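Local coordinates for protein of unknown function with a Fic domain (Bacteroides thetaiotaomicron VPI-5482, PDB 3CUC), which is of unknown function but is a largely helical protein with a domain of the Fic/DOC family, at residues K85-D90 against P94-F99. Residues are numbered along the deposited sequence; the frame is centred on the assembly and turned at random.
Sequences KQEAQD and PLTESF
E87, in the last turn of helix 68-89, lays its side chain flat over one face of the F99 ring, which reaches back from the first turn of helix 97-107. The two side chains run past each other in opposite directions. E87 CG sits almost over the middle of the ring, 3.7 Å from the centroid of F99 and 11° off the ring normal, a CH-pi contact. Beyond it the carboxylate stacks on the same ring, the two planes 11° apart, with E87 CD 3.4 Å from F99 CD1. The base of the glutamate also takes part: E87 CB is 3.6 Å from F99 CZ, at the far end of the ring. In E87 the CG is anti to the backbone N (chi1 -156°) and the chain bends at chi2, which spreads CB, CG and CD along the ring instead of pointing the acid at it.

T96, the N-cap of helix 97-107, accepts a hydrogen bond from the backbone of its own segment, F99 N to T96 OG1 at 3.2 Å; this capping bond fixes the backbone of F99 in the first turn, from which its ring extends. F99 also touches M83 and I84, earlier in helix 68-89, and E87 touches F209 of helix 199-213.

No hydrogen bond joins the two segments, so the contact rests mainly on packing of the E87 methylenes against an aromatic face. The stacked carboxylate is probably tolerated there because R93, in the intervening loop, forms a salt bridge with E87 OE1 and offsets its charge at the buried junction between helices 68-89 and 97-107.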
loop_
_atom_site.group_PDB
_atom_site.type_symbol
_atom_site.label_atom_id
_atom_site.label_comp_id
_atom_site.label_asym_id
_atom_site.label_seq_id
_atom_site.Cartn_x
_atom_site.Cartn_y
_atom_site.Cartn_z
ATOM N N LYS A 85 5.976 5.138 7.682
ATOM C CA LYS A 85 7.181 4.622 8.328
ATOM C C LYS A 85 7.200 5.033 9.801
ATOM O O LYS A 85 7.361 4.194 10.693
ATOM C CB LYS A 85 8.442 5.119 7.620
ATOM C CG LYS A 85 8.745 4.370 6.328
ATOM C CD LYS A 85 9.629 5.171 5.377
ATOM C CE LYS A 85 11.084 5.154 5.787
ATOM N NZ LYS A 85 11.914 5.885 4.803
ATOM N N GLN A 86 7.002 6.323 10.047
ATOM C CA GLN A 86 7.009 6.869 11.397
ATOM C C GLN A 86 5.873 6.311 12.247
ATOM O O GLN A 86 6.071 5.984 13.419
ATOM C CB GLN A 86 6.907 8.387 11.337
ATOM C CG GLN A 86 7.018 9.056 12.676
ATOM C CD GLN A 86 7.135 10.548 12.551
ATOM O OE1 GLN A 86 6.199 11.280 12.860
ATOM N NE2 GLN A 86 8.282 11.013 12.078
ATOM N N GLU A 87 4.687 6.213 11.655
ATOM C CA GLU A 87 3.533 5.666 12.359
ATOM C C GLU A 87 3.806 4.205 12.694
ATOM O O GLU A 87 3.633 3.803 13.835
ATOM C CB GLU A 87 2.252 5.799 11.526
ATOM C CG GLU A 87 0.960 5.812 12.350
ATOM C CD GLU A 87 0.674 7.151 13.015
ATOM O OE1 GLU A 87 1.570 8.023 13.024
ATOM O OE2 GLU A 87 -0.452 7.327 13.535
ATOM N N ALA A 88 4.256 3.431 11.707
ATOM C CA ALA A 88 4.594 2.019 11.909
ATOM C C ALA A 88 5.678 1.807 12.975
ATOM O O ALA A 88 5.570 0.905 13.796
ATOM C CB ALA A 88 5.032 1.382 10.599
ATOM N N GLN A 89 6.724 2.627 12.962
ATOM C CA GLN A 89 7.831 2.440 13.901
ATOM C C GLN A 89 7.401 2.627 15.354
ATOM O O GLN A 89 7.933 1.960 16.240
ATOM C CB GLN A 89 9.000 3.373 13.577
ATOM C CG GLN A 89 9.855 2.898 12.408
ATOM C CD GLN A 89 10.564 4.052 11.706
ATOM O OE1 GLN A 89 10.941 5.036 12.346
ATOM N NE2 GLN A 89 10.738 3.941 10.385
ATOM N N ASP A 90 6.453 3.528 15.597
ATOM C CA ASP A 90 5.901 3.699 16.937
ATOM C C ASP A 90 4.925 2.558 17.204
ATOM O O ASP A 90 3.716 2.694 17.020
ATOM C CB ASP A 90 5.211 5.055 17.089
ATOM C CG ASP A 90 4.723 5.306 18.505
ATOM O OD1 ASP A 90 4.784 4.386 19.354
ATOM O OD2 ASP A 90 4.278 6.435 18.778
ATOM N N PRO A 94 -1.893 2.581 17.810
ATOM C CA PRO A 94 -2.828 1.813 16.994
ATOM C C PRO A 94 -3.234 2.543 15.717
ATOM O O PRO A 94 -3.155 3.775 15.643
ATOM C CB PRO A 94 -4.035 1.647 17.914
ATOM C CG PRO A 94 -3.985 2.812 18.809
ATOM C CD PRO A 94 -2.534 3.095 19.034
ATOM N N LEU A 95 -3.665 1.771 14.721
ATOM C CA LEU A 95 -4.141 2.330 13.460
ATOM C C LEU A 95 -5.410 3.134 13.717
ATOM O O LEU A 95 -6.377 2.629 14.290
ATOM C CB LEU A 95 -4.410 1.213 12.441
ATOM C CG LEU A 95 -4.761 1.646 11.017
ATOM C CD1 LEU A 95 -3.667 2.519 10.451
ATOM C CD2 LEU A 95 -4.984 0.427 10.138
ATOM N N THR A 96 -5.396 4.393 13.308
ATOM C CA THR A 96 -6.499 5.294 13.591
ATOM C C THR A 96 -7.154 5.760 12.302
ATOM O O THR A 96 -6.494 5.878 11.264
ATOM C CB THR A 96 -5.995 6.517 14.357
ATOM O OG1 THR A 96 -4.839 7.037 13.691
ATOM C CG2 THR A 96 -5.622 6.137 15.784
ATOM N N GLU A 97 -8.457 6.023 12.370
ATOM C CA GLU A 97 -9.162 6.633 11.245
ATOM C C GLU A 97 -8.545 7.989 10.909
ATOM O O GLU A 97 -8.417 8.330 9.739
ATOM C CB GLU A 97 -10.658 6.795 11.537
ATOM C CG GLU A 97 -11.442 5.495 11.545
ATOM C CD GLU A 97 -12.924 5.715 11.783
ATOM O OE1 GLU A 97 -13.573 6.344 10.920
ATOM O OE2 GLU A 97 -13.435 5.249 12.827
ATOM N N SER A 98 -8.143 8.747 11.927
ATOM C CA SER A 98 -7.574 10.078 11.702
ATOM C C SER A 98 -6.245 10.024 10.963
ATOM O O SER A 98 -5.956 10.908 10.158
ATOM C CB SER A 98 -7.415 10.842 13.014
ATOM O OG SER A 98 -6.977 9.984 14.050
ATOM N N PHE A 99 -5.440 8.992 11.220
ATOM C CA PHE A 99 -4.185 8.829 10.486
ATOM C C PHE A 99 -4.458 8.568 9.008
ATOM O O PHE A 99 -3.786 9.138 8.148
ATOM C CB PHE A 99 -3.324 7.697 11.062
ATOM C CG PHE A 99 -2.073 7.420 10.257
ATOM C CD1 PHE A 99 -1.000 8.305 10.297
ATOM C CD2 PHE A 99 -1.977 6.288 9.449
ATOM C CE1 PHE A 99 0.147 8.065 9.552
ATOM C CE2 PHE A 99 -0.835 6.043 8.698
ATOM C CZ PHE A 99 0.231 6.928 8.752
#